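Local structure of guanylate kinase (Coxiella burnetii, 3TR0) at residues 104-107 against 108-112; 152-155 against 156-160; 64-68 against 69-73; 56-59 against 60-64; 48-51 against 52-55. The protein is a guanylate kinase that transfers a phosphate group from ATP to GMP, giving GDP and ADP, and probably serves to recycle GMP and indirectly cGMP. All coordinates share one frame; numbering follows the deposited sequence.

Contact 1: 104-107 against 108-112. With 5GP (guanosine-5'-monophosphate), chain D.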
# COMPACT_ATOMS: atom_id res chain seq x y z
N ILE A 104 -1.49 14.80 -13.04
CA ILE A 104 -2.66 15.42 -13.64
C ILE A 104 -3.57 16.00 -12.56
O ILE A 104 -3.42 15.66 -11.39
CB ILE A 104 -3.45 14.41 -14.49
CG1 ILE A 104 -3.88 13.21 -13.65
CG2 ILE A 104 -2.62 13.94 -15.68
CD1 ILE A 104 -4.65 12.16 -14.42
N ASP A 105 -4.49 16.87 -12.95
CA ASP A 105 -5.35 17.53 -11.97
C ASP A 105 -6.52 16.64 -11.58
O ASP A 105 -6.61 15.50 -12.04
CB ASP A 105 -5.86 18.89 -12.48
CG ASP A 105 -7.06 18.77 -13.39
OD1 ASP A 105 -7.14 17.79 -14.15
OD2 ASP A 105 -7.94 19.67 -13.35
N TRP A 106 -7.41 17.16 -10.74
CA TRP A 106 -8.51 16.35 -10.23
C TRP A 106 -9.50 15.93 -11.32
O TRP A 106 -10.10 14.85 -11.23
CB TRP A 106 -9.24 17.06 -9.08
CG TRP A 106 -9.99 18.30 -9.48
CD1 TRP A 106 -9.55 19.59 -9.38
CD2 TRP A 106 -11.31 18.37 -10.03
NE1 TRP A 106 -10.51 20.46 -9.85
CE2 TRP A 106 -11.60 19.73 -10.25
CE3 TRP A 106 -12.27 17.41 -10.37
CZ2 TRP A 106 -12.81 20.16 -10.79
CZ3 TRP A 106 -13.47 17.84 -10.90
CH2 TRP A 106 -13.73 19.20 -11.11
N GLN A 107 -9.66 16.77 -12.33
CA GLN A 107 -10.54 16.46 -13.46
C GLN A 107 -9.99 15.28 -14.24
O GLN A 107 -10.73 14.36 -14.59
CB GLN A 107 -10.67 17.66 -14.39
CG GLN A 107 -11.18 18.92 -13.73
CD GLN A 107 -11.19 20.10 -14.67
OE1 GLN A 107 -12.22 20.43 -15.26
NE2 GLN A 107 -10.04 20.75 -14.82
N GLY A 108 -8.69 15.31 -14.52
CA GLY A 108 -8.05 14.21 -15.22
C GLY A 108 -8.12 12.93 -14.41
O GLY A 108 -8.32 11.84 -14.95
N ALA A 109 -7.95 13.06 -13.09
CA ALA A 109 -8.01 11.90 -12.20
C ALA A 109 -9.35 11.18 -12.33
O ALA A 109 -9.39 9.96 -12.45
CB ALA A 109 -7.77 12.33 -10.76
N ARG A 110 -10.44 11.94 -12.30
CA ARG A 110 -11.77 11.35 -12.45
C ARG A 110 -11.88 10.55 -13.75
O ARG A 110 -12.48 9.47 -13.77
CB ARG A 110 -12.86 12.43 -12.41
CG ARG A 110 -13.03 13.11 -11.05
CD ARG A 110 -14.26 14.03 -11.05
NE ARG A 110 -14.54 14.61 -9.74
CZ ARG A 110 -15.63 15.30 -9.45
NH1 ARG A 110 -16.56 15.49 -10.39
NH2 ARG A 110 -15.81 15.80 -8.24
N GLN A 111 -11.30 11.07 -14.83
CA GLN A 111 -11.35 10.39 -16.12
C GLN A 111 -10.59 9.08 -16.09
O GLN A 111 -11.07 8.05 -16.57
CB GLN A 111 -10.79 11.29 -17.22
CG GLN A 111 -11.63 12.51 -17.52
CD GLN A 111 -10.95 13.46 -18.47
OE1 GLN A 111 -10.57 13.08 -19.58
NE2 GLN A 111 -10.77 14.71 -18.05
N ILE A 112 -9.38 9.12 -15.54
CA ILE A 112 -8.54 7.93 -15.46
C ILE A 112 -9.17 6.83 -14.60
O ILE A 112 -9.14 5.66 -14.96
CB ILE A 112 -7.13 8.27 -14.94
CG1 ILE A 112 -6.44 9.25 -15.89
CG2 ILE A 112 -6.30 7.01 -14.79
CD1 ILE A 112 -6.21 8.69 -17.28
P 5GP D . 1.50 23.94 -14.93
O1P 5GP D . 2.79 23.28 -15.35
O2P 5GP D . 0.83 24.88 -15.90
O3P 5GP D . 1.73 24.64 -13.61
O5' 5GP D . 0.46 22.83 -14.46
C5' 5GP D . -0.90 23.14 -14.25
C4' 5GP D . -1.65 21.96 -13.69
O4' 5GP D . -2.26 21.23 -14.77
C3' 5GP D . -0.81 20.92 -12.98
O3' 5GP D . -0.49 21.28 -11.65
C2' 5GP D . -1.65 19.65 -13.09
O2' 5GP D . -2.60 19.60 -12.04
C1' 5GP D . -2.41 19.88 -14.41
N9 5GP D . -1.89 19.04 -15.50
C8 5GP D . -0.67 19.00 -16.05
N7 5GP D . -0.67 18.08 -17.05
C5 5GP D . -1.92 17.55 -17.11
C6 5GP D . -2.53 16.59 -17.91
O6 5GP D . -1.90 15.99 -18.81
N1 5GP D . -3.82 16.30 -17.70
C2 5GP D . -4.53 16.92 -16.74
N2 5GP D . -5.84 16.62 -16.54
N3 5GP D . -3.96 17.85 -15.96
C4 5GP D . -2.67 18.18 -16.14

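Contact 2: 152-155 against 156-160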
# COMPACT_ATOMS: atom_id res chain seq x y z
N ALA A 152 -6.45 30.67 -5.30
CA ALA A 152 -7.87 30.36 -5.28
C ALA A 152 -8.13 29.02 -5.95
O ALA A 152 -8.93 28.21 -5.46
CB ALA A 152 -8.66 31.46 -5.97
N LEU A 153 -7.46 28.77 -7.06
CA LEU A 153 -7.57 27.49 -7.76
C LEU A 153 -6.95 26.36 -6.95
O LEU A 153 -7.31 25.19 -7.12
CB LEU A 153 -6.91 27.56 -9.14
CG LEU A 153 -7.65 28.34 -10.23
CD1 LEU A 153 -6.93 28.18 -11.57
CD2 LEU A 153 -9.09 27.88 -10.33
N ALA A 154 -6.02 26.71 -6.07
CA ALA A 154 -5.34 25.71 -5.24
C ALA A 154 -6.26 25.19 -4.14
O ALA A 154 -6.27 24.00 -3.83
CB ALA A 154 -4.08 26.30 -4.64
N ARG A 155 -7.05 26.09 -3.55
CA ARG A 155 -7.98 25.70 -2.51
C ARG A 155 -9.12 24.86 -3.08
O ARG A 155 -9.66 23.99 -2.39
CB ARG A 155 -8.55 26.93 -1.80
CG ARG A 155 -7.56 27.60 -0.86
CD ARG A 155 -8.29 28.45 0.17
NE ARG A 155 -7.43 28.75 1.32
CZ ARG A 155 -7.86 29.32 2.44
NH1 ARG A 155 -9.14 29.65 2.57
NH2 ARG A 155 -7.02 29.55 3.43
N GLU A 156 -9.47 25.12 -4.33
CA GLU A 156 -10.52 24.36 -5.00
C GLU A 156 -9.99 22.99 -5.42
O GLU A 156 -10.72 22.00 -5.39
CB GLU A 156 -11.03 25.12 -6.22
CG GLU A 156 -11.63 26.48 -5.90
CD GLU A 156 -12.09 27.22 -7.14
OE1 GLU A 156 -11.82 26.74 -8.26
OE2 GLU A 156 -12.72 28.29 -6.99
N GLU A 157 -8.72 22.95 -5.82
CA GLU A 157 -8.07 21.68 -6.12
C GLU A 157 -8.03 20.84 -4.85
O GLU A 157 -8.32 19.64 -4.87
CB GLU A 157 -6.65 21.91 -6.64
CG GLU A 157 -5.91 20.63 -7.04
CD GLU A 157 -6.23 20.19 -8.46
OE1 GLU A 157 -6.94 20.93 -9.17
OE2 GLU A 157 -5.76 19.10 -8.88
N MSE A 158 -7.69 21.47 -3.73
CA MSE A 158 -7.53 20.73 -2.47
C MSE A 158 -8.85 20.21 -1.90
O MSE A 158 -8.87 19.20 -1.20
CB MSE A 158 -6.77 21.57 -1.44
CG MSE A 158 -5.27 21.38 -1.51
SE MSE A 158 -4.30 22.50 -0.26
CE MSE A 158 -4.86 24.24 -0.93
N ALA A 159 -9.95 20.89 -2.22
CA ALA A 159 -11.26 20.43 -1.77
C ALA A 159 -11.61 19.07 -2.38
O ALA A 159 -12.51 18.39 -1.90
CB ALA A 159 -12.32 21.45 -2.13
N HIS A 160 -10.88 18.68 -3.43
CA HIS A 160 -11.12 17.40 -4.09
C HIS A 160 -10.29 16.25 -3.52
O HIS A 160 -10.29 15.16 -4.09
CB HIS A 160 -10.85 17.52 -5.60
CG HIS A 160 -11.86 18.34 -6.33
ND1 HIS A 160 -13.05 17.82 -6.79
CD2 HIS A 160 -11.87 19.65 -6.67
CE1 HIS A 160 -13.74 18.78 -7.39
NE2 HIS A 160 -13.05 19.90 -7.33
O HOH W 1 -8.75 23.37 -9.34

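Contact 3: 64-68 against 69-73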
# COMPACT_ATOMS: atom_id res chain seq x y z
N GLN A 64 -6.72 20.93 -29.89
CA GLN A 64 -8.11 20.68 -30.23
C GLN A 64 -8.20 19.52 -31.22
O GLN A 64 -9.08 18.66 -31.10
CB GLN A 64 -8.76 21.93 -30.82
CG GLN A 64 -10.22 21.74 -31.22
CD GLN A 64 -11.11 21.40 -30.05
OE1 GLN A 64 -12.10 20.68 -30.19
NE2 GLN A 64 -10.77 21.93 -28.87
N ALA A 65 -7.29 19.50 -32.18
CA ALA A 65 -7.20 18.39 -33.12
C ALA A 65 -7.10 17.07 -32.36
O ALA A 65 -7.92 16.17 -32.56
CB ALA A 65 -6.00 18.57 -34.04
N MSE A 66 -6.11 16.96 -31.48
CA MSE A 66 -5.92 15.75 -30.68
C MSE A 66 -7.17 15.34 -29.92
O MSE A 66 -7.49 14.15 -29.83
CB MSE A 66 -4.74 15.91 -29.72
CG MSE A 66 -3.40 15.48 -30.28
SE MSE A 66 -1.87 16.36 -29.42
CE MSE A 66 -0.43 15.43 -30.34
N VAL A 67 -7.89 16.32 -29.38
CA VAL A 67 -9.13 16.05 -28.65
C VAL A 67 -10.18 15.41 -29.55
O VAL A 67 -10.76 14.38 -29.20
CB VAL A 67 -9.71 17.33 -28.02
CG1 VAL A 67 -11.04 17.03 -27.35
CG2 VAL A 67 -8.72 17.93 -27.03
N LYS A 68 -10.43 16.02 -30.71
CA LYS A 68 -11.41 15.49 -31.65
C LYS A 68 -10.98 14.13 -32.20
O LYS A 68 -11.82 13.28 -32.51
CB LYS A 68 -11.63 16.47 -32.81
CG LYS A 68 -12.20 17.82 -32.38
CD LYS A 68 -12.30 18.77 -33.56
CE LYS A 68 -12.80 20.14 -33.13
NZ LYS A 68 -12.80 21.11 -34.26
N GLU A 69 -9.67 13.92 -32.33
CA GLU A 69 -9.14 12.67 -32.86
C GLU A 69 -9.18 11.56 -31.81
O GLU A 69 -9.11 10.38 -32.15
CB GLU A 69 -7.70 12.87 -33.35
CG GLU A 69 -7.54 13.87 -34.48
CD GLU A 69 -6.10 14.05 -34.91
OE1 GLU A 69 -5.35 13.05 -34.93
OE2 GLU A 69 -5.71 15.19 -35.23
N GLY A 70 -9.28 11.95 -30.54
CA GLY A 70 -9.30 10.99 -29.45
C GLY A 70 -7.91 10.55 -29.04
O GLY A 70 -7.73 9.48 -28.46
N ALA A 71 -6.92 11.38 -29.34
CA ALA A 71 -5.52 11.06 -29.06
C ALA A 71 -5.20 11.09 -27.57
O ALA A 71 -4.14 10.63 -27.15
CB ALA A 71 -4.60 12.01 -29.82
N PHE A 72 -6.09 11.65 -26.77
CA PHE A 72 -5.85 11.77 -25.34
C PHE A 72 -6.56 10.69 -24.53
O PHE A 72 -7.72 10.38 -24.77
CB PHE A 72 -6.24 13.15 -24.83
CG PHE A 72 -5.35 14.26 -25.32
CD1 PHE A 72 -4.00 14.26 -25.03
CD2 PHE A 72 -5.88 15.30 -26.07
CE1 PHE A 72 -3.19 15.28 -25.48
CE2 PHE A 72 -5.07 16.32 -26.51
CZ PHE A 72 -3.72 16.31 -26.22
N LEU A 73 -5.84 10.12 -23.57
CA LEU A 73 -6.41 9.18 -22.62
C LEU A 73 -7.27 9.98 -21.66
O LEU A 73 -8.24 9.48 -21.09
CB LEU A 73 -5.28 8.51 -21.84
CG LEU A 73 -5.59 7.28 -21.00
CD1 LEU A 73 -6.19 6.20 -21.87
CD2 LEU A 73 -4.33 6.79 -20.32
O HOH W 2 -8.88 12.98 -27.07

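Contact 4: 56-59 against 60-64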
# COMPACT_ATOMS: atom_id res chain seq x y z
N PHE A 56 5.13 18.50 -23.84
CA PHE A 56 5.12 18.71 -25.27
C PHE A 56 4.29 19.96 -25.48
O PHE A 56 3.07 19.93 -25.33
CB PHE A 56 4.48 17.53 -25.99
CG PHE A 56 5.27 16.25 -25.89
CD1 PHE A 56 6.44 16.08 -26.61
CD2 PHE A 56 4.83 15.22 -25.07
CE1 PHE A 56 7.16 14.91 -26.52
CE2 PHE A 56 5.55 14.05 -24.98
CZ PHE A 56 6.71 13.89 -25.70
N PHE A 57 4.96 21.06 -25.79
CA PHE A 57 4.27 22.33 -25.93
C PHE A 57 3.69 22.49 -27.33
O PHE A 57 4.42 22.44 -28.32
CB PHE A 57 5.20 23.49 -25.58
CG PHE A 57 5.73 23.45 -24.18
CD1 PHE A 57 5.03 24.04 -23.14
CD2 PHE A 57 6.93 22.82 -23.89
CE1 PHE A 57 5.52 24.01 -21.85
CE2 PHE A 57 7.43 22.79 -22.60
CZ PHE A 57 6.72 23.38 -21.58
N ILE A 58 2.38 22.67 -27.40
CA ILE A 58 1.70 22.83 -28.68
C ILE A 58 0.68 23.96 -28.60
O ILE A 58 0.45 24.51 -27.53
CB ILE A 58 1.00 21.53 -29.10
CG1 ILE A 58 0.03 21.07 -28.01
CG2 ILE A 58 2.02 20.45 -29.39
CD1 ILE A 58 -0.80 19.87 -28.41
N ASP A 59 0.08 24.30 -29.73
CA ASP A 59 -0.94 25.35 -29.74
C ASP A 59 -2.36 24.78 -29.64
O ASP A 59 -2.55 23.56 -29.71
CB ASP A 59 -0.80 26.26 -30.97
CG ASP A 59 -0.79 25.50 -32.28
OD1 ASP A 59 -1.50 24.48 -32.40
OD2 ASP A 59 -0.08 25.93 -33.21
N GLU A 60 -3.33 25.67 -29.47
CA GLU A 60 -4.73 25.27 -29.34
C GLU A 60 -5.22 24.46 -30.54
O GLU A 60 -5.98 23.50 -30.38
CB GLU A 60 -5.63 26.50 -29.18
CG GLU A 60 -5.95 26.86 -27.74
CD GLU A 60 -7.07 27.88 -27.65
OE1 GLU A 60 -8.09 27.58 -26.99
OE2 GLU A 60 -6.94 28.97 -28.23
N THR A 61 -4.80 24.86 -31.73
CA THR A 61 -5.20 24.18 -32.95
C THR A 61 -4.77 22.72 -32.91
O THR A 61 -5.56 21.81 -33.16
CB THR A 61 -4.60 24.85 -34.20
OG1 THR A 61 -5.04 26.21 -34.26
CG2 THR A 61 -5.03 24.12 -35.46
N ARG A 62 -3.50 22.50 -32.58
CA ARG A 62 -2.98 21.15 -32.40
C ARG A 62 -3.70 20.38 -31.30
O ARG A 62 -4.06 19.22 -31.47
CB ARG A 62 -1.48 21.20 -32.10
CG ARG A 62 -0.59 20.88 -33.28
CD ARG A 62 0.87 21.10 -32.94
NE ARG A 62 1.18 22.51 -32.75
CZ ARG A 62 2.39 22.98 -32.46
NH1 ARG A 62 3.41 22.14 -32.33
NH2 ARG A 62 2.58 24.29 -32.31
N PHE A 63 -3.90 21.03 -30.16
CA PHE A 63 -4.52 20.37 -29.02
C PHE A 63 -5.97 19.99 -29.32
O PHE A 63 -6.40 18.87 -29.04
CB PHE A 63 -4.46 21.25 -27.77
CG PHE A 63 -4.70 20.50 -26.49
CD1 PHE A 63 -5.97 20.09 -26.12
CD2 PHE A 63 -3.64 20.19 -25.65
CE1 PHE A 63 -6.18 19.40 -24.95
CE2 PHE A 63 -3.85 19.49 -24.47
CZ PHE A 63 -5.12 19.10 -24.12
N GLN A 64 -6.72 20.93 -29.89
CA GLN A 64 -8.11 20.68 -30.23
C GLN A 64 -8.20 19.52 -31.22
O GLN A 64 -9.08 18.66 -31.10
CB GLN A 64 -8.76 21.93 -30.82
CG GLN A 64 -10.22 21.74 -31.22
CD GLN A 64 -11.11 21.40 -30.05
OE1 GLN A 64 -12.10 20.68 -30.19
NE2 GLN A 64 -10.77 21.93 -28.87

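Contact 5: 48-51 against 52-55. With 5GP (guanosine-5'-monophosphate), chain D; SO4 (sulfate ion), chain C.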
# COMPACT_ATOMS: atom_id res chain seq x y z
N GLY A 48 13.01 28.40 -19.14
CA GLY A 48 13.42 27.28 -18.31
C GLY A 48 12.81 25.97 -18.77
O GLY A 48 13.40 24.91 -18.59
N ASP A 49 11.62 26.05 -19.37
CA ASP A 49 10.94 24.85 -19.86
C ASP A 49 11.67 24.23 -21.04
O ASP A 49 12.25 24.93 -21.87
CB ASP A 49 9.50 25.18 -20.27
CG ASP A 49 8.59 25.44 -19.09
OD1 ASP A 49 8.93 25.00 -17.97
OD2 ASP A 49 7.53 26.07 -19.28
N GLN A 50 11.64 22.90 -21.11
CA GLN A 50 12.26 22.17 -22.20
C GLN A 50 11.26 21.26 -22.91
O GLN A 50 10.60 20.44 -22.27
CB GLN A 50 13.44 21.34 -21.69
CG GLN A 50 14.59 22.15 -21.13
CD GLN A 50 15.73 21.28 -20.65
OE1 GLN A 50 16.45 20.67 -21.45
NE2 GLN A 50 15.90 21.20 -19.34
N GLU A 51 11.15 21.42 -24.22
CA GLU A 51 10.27 20.57 -25.02
C GLU A 51 10.59 19.09 -24.81
O GLU A 51 11.74 18.68 -24.92
CB GLU A 51 10.39 20.93 -26.50
CG GLU A 51 9.75 19.93 -27.44
CD GLU A 51 8.23 19.97 -27.41
OE1 GLU A 51 7.67 20.93 -26.84
OE2 GLU A 51 7.60 19.04 -27.95
N GLY A 52 9.56 18.30 -24.52
CA GLY A 52 9.73 16.87 -24.32
C GLY A 52 10.26 16.50 -22.95
O GLY A 52 10.41 15.32 -22.62
N VAL A 53 10.55 17.51 -22.13
CA VAL A 53 11.04 17.29 -20.78
C VAL A 53 9.98 17.70 -19.76
O VAL A 53 9.58 16.91 -18.91
CB VAL A 53 12.34 18.06 -20.51
CG1 VAL A 53 12.78 17.87 -19.07
CG2 VAL A 53 13.44 17.61 -21.48
N ASP A 54 9.54 18.95 -19.85
CA ASP A 54 8.49 19.46 -18.99
C ASP A 54 7.13 19.13 -19.59
O ASP A 54 6.24 18.61 -18.91
CB ASP A 54 8.64 20.97 -18.81
CG ASP A 54 9.96 21.34 -18.16
OD1 ASP A 54 10.00 21.40 -16.91
OD2 ASP A 54 10.95 21.55 -18.88
N TYR A 55 6.98 19.42 -20.88
CA TYR A 55 5.76 19.12 -21.61
C TYR A 55 6.09 19.00 -23.08
O TYR A 55 7.19 19.34 -23.51
CB TYR A 55 4.76 20.27 -21.48
CG TYR A 55 4.07 20.41 -20.14
CD1 TYR A 55 2.93 19.66 -19.84
CD2 TYR A 55 4.53 21.30 -19.19
CE1 TYR A 55 2.29 19.80 -18.61
CE2 TYR A 55 3.90 21.45 -17.97
CZ TYR A 55 2.78 20.69 -17.69
OH TYR A 55 2.15 20.83 -16.47
P 5GP D . 1.50 23.94 -14.93
O1P 5GP D . 2.79 23.28 -15.35
O2P 5GP D . 0.83 24.88 -15.90
O3P 5GP D . 1.73 24.64 -13.61
O5' 5GP D . 0.46 22.83 -14.46
C5' 5GP D . -0.90 23.14 -14.25
C4' 5GP D . -1.65 21.96 -13.69
O4' 5GP D . -2.26 21.23 -14.77
C3' 5GP D . -0.81 20.92 -12.98
O3' 5GP D . -0.49 21.28 -11.65
C2' 5GP D . -1.65 19.65 -13.09
O2' 5GP D . -2.60 19.60 -12.04
C1' 5GP D . -2.41 19.88 -14.41
N9 5GP D . -1.89 19.04 -15.50
C8 5GP D . -0.67 19.00 -16.05
N7 5GP D . -0.67 18.08 -17.05
C5 5GP D . -1.92 17.55 -17.11
C6 5GP D . -2.53 16.59 -17.91
O6 5GP D . -1.90 15.99 -18.81
N1 5GP D . -3.82 16.30 -17.70
C2 5GP D . -4.53 16.92 -16.74
N2 5GP D . -5.84 16.62 -16.54
N3 5GP D . -3.96 17.85 -15.96
C4 5GP D . -2.67 18.18 -16.14
S SO4 C . 14.34 23.36 -25.62
O1 SO4 C . 15.11 22.16 -25.32
O2 SO4 C . 14.19 24.16 -24.40
O3 SO4 C . 15.03 24.15 -26.63
O4 SO4 C . 13.02 22.98 -26.12

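Contact 1: 104-107 against 108-112
D105 OD1 takes the backbone N-H of G108 at 2.9 Å and also accepts from N2 of the bound guanosine-5'-monophosphate at 3.0 Å. One carboxylate oxygen therefore caps the helix starting at W106 and reads the guanine. The G108 N-H comes from above the carboxylate plane, 37° out of it. Around the same base, I104 lays its methyl CG2 over the flat face of the guanine, 3.3 Å from N1, while the bare CA of G108 sits 3.5 Å from N2, with no side chain to hold the amino group off.

Behind this first shell stands Q107. Its NE2 meets the syn lone pair of D105 OD2 at 2.8 Å, almost straight and with the oxygen in the amide plane. Gripped at both oxygens, the carboxylate can hardly turn. The CG of D105 stands between backbone N and carbonyl carbon (chi1 82°), which lets the group fold over the first helical turn. I104 CD1 packs against the G108 carbonyl carbon and lies 3.7 Å from I112 CG1. On the outer side, W106 offers the rim atom CZ3 to the middle of the R110 guanidinium face, with the two planes 68° apart; Q107 CG lies over the centre of the indole. The R110 charge itself is paired with E163.

Following strand 99-103, helix 106-115 leans on strand 9-13 of the parallel sheet through A109 and I112. Q107 NE2 and Q111 NE2 reach the carbonyls of T77 and H75 on strand 72-78, and the W106 ring stacks on H160.

Contact 2: 152-155 against 156-160
E156 runs its side chain back along the preceding turn, with CG 3.2 Å from A152 O and the carboxylate oxygen OE1 3.6 Å from the methyl CD2 of L153. CG stands anti to the carbonyl carbon (chi1 -60°) and the chain beyond it is extended, which carries the acid alongside the helix surface. The backbone bond from E156 N to that same A152 O is weak.

R155 sends its long chain the other way, and its CG stays 4.3 Å from M158 CE. In the backbone, R155 O accepts from A159 N at 3.1 Å. These are the closing turns of helix 147-158, which packs beside helix 129-137; in guanylate kinases the region between two such helices probably serves as the lid over ATP.

A154 and M158 form the buried side. The carbonyl oxygen of A154 takes M158 N at 2.9 Å, and the selenomethionine bends at its last torsion (chi3 -61°) to bring CE back within 3.2 Å of that same A154 O. M158 also rests on I129, L132 and P15, while L205 of the second subunit packs on both R155 and M158. One residue earlier, L153 O accepts from E157 N at 2.9 Å.

Contact 3: 64-68 against 69-73
M66, a selenomethionine, meets the chain beyond its own helix with nearly every atom of its side chain. CB is pressed close to F72, 3.3 Å from CE2, coming at the ring obliquely. CG turns to the methyl of A71, 3.7 Å from its CB. The selenium then passes the far end of the ring, 3.7 Å from CZ; measured from the ring centroid it lies 50° off the normal, a Met-aromatic contact that is neither squarely over the face nor at the edge. Because chi2 and chi3 are both extended, M66 runs straight past the phenyl group, the two side chains crossing at about a right angle. V67 completes the seat for the ring, its CG2 standing at the edge 4.0 Å from CD2, and F63 stacks on the same ring from one turn earlier.

The backbone brings these groups together. M66 O accepts from A71 N at 2.9 Å in a fairly straight bond and receives a weak, bent one from G70 N. G70 N also bonds to V67 O at 3.1 Å, arriving from well above the carbonyl plane. A water spans what remains, donating to V67 O and accepting from F72 N. Further back E69 lays its CG 3.0 Å from A65 O, the same oxygen its own N-H uses.

G70, at phi 83°, breaks the helix, and its weak bond to M66 O, with that of A71 to the same oxygen, belongs to a Schellman motif. The apolar touch of M66 on A71 accompanies it, as helix 60-69 gives way to strand 72-78.

Contact 4: 56-59 against 60-64
D59 OD1 is gripped twice by one residue: R62 N gives it a bond of 2.8 Å, met nearly along the C-O axis, and R62 NE adds a weak one at 3.3 Å. The first is the capping bond at the N-terminus of helix 60-69, with D59 in the N-cap position. With CG of D59 between the backbone N and the carbonyl carbon (chi1 54°), the carboxylate folds over the opening turn and OD1 meets R62 N. The other oxygen, OD2, faces R62 NH2 at 3.3 Å, again a weak bond, and completes the salt bridge. The acid approaches the guanidinium at its edge and the pairing is two-pronged, but with the planes 77° apart it is not the flat fork, in keeping with two weak bonds.

R62 gets there by bending at chi3 (-69°), which swings the guanidinium back over I58, just past the strand. One of its faces then lies on the I58 backbone, with CA 3.8 Å above its centre, and NH1 comes 3.7 Å from I58 CG2. From its other branch I58 reaches CD1 toward F63, 4.0 Å from CB, and F63 N in turn donates to D59 O at 2.9 Å to begin the regular helical bonding. The F63 ring goes inward, where it meets H82, while I58 also touches H40 of strand 40-41.

Backbone N-H groups at a helix start and an arginine beside it both suit an anionic carboxylate, and would probably keep D59 ionised. The salt bridge adds a second, looser hold to a short capping bond.

Contact 5: 48-51 against 52-55
D54 and Q50 are joined through a carboxylate set by two torsions: CG lies anti to the carbonyl carbon (chi1 -61°), and chi2 near -90° turns OD2 to Q50 N. The bond is short, 2.7 Å, and reaches the oxygen on its anti side, 27° out of the carboxylate plane. Q50 answers with its carbonyl, which takes D54 N at 3.0 Å in the carbonyl plane and V53 N at 2.9 Å from above it. The V53 bond closes a type II beta turn with E51 and G52 at its corners, G52 holding positive phi. Across the turn Q50 CB packs 3.7 Å from V53 CB.

D49 OD1 comes within 3.9 Å of D54 OD1, two acids near each other, yet each has an arginine: D49 pairs with R43 and also takes the N-H of R46, and D54 pairs with R25. E51 bends at chi2 to bring OE1 to F57 N, while its backbone N donates to a sulfate ion at 3.1 Å, which K45 also binds. At the end of the loop Y55 OH gives its proton to the phosphate oxygen O1P of the bound guanosine-5'-monophosphate at 2.8 Å.

Since R43 also bonds to the nucleotide, D49 holds a first-shell residue from behind. The loop is thus knit by acids bound to N-H groups and arginines, partners that would probably keep both aspartates ionised despite their closeness.

Overall arrangement
Contact 1 is the most deeply placed, at the GMP base between the parallel sheet and strand 72-78. Contact 2 touches it through W106, E157 and H160, but lies partly exposed on the helix that meets the second subunit. Contacts 3 to 5 are surface contacts. The first two of these mark the end and the beginning of helix 60-69, share Q64 and touch each other; the 48-55 loop leads directly into contact 4. Contacts 1 and 4 are both aspartate caps, one shared with the ligand and one with an arginine. Contact 3 is mainly apolar and backbone, contact 2 mainly backbone bonds with one buried selenomethionine, and contact 5 a charged loop beside the phosphate.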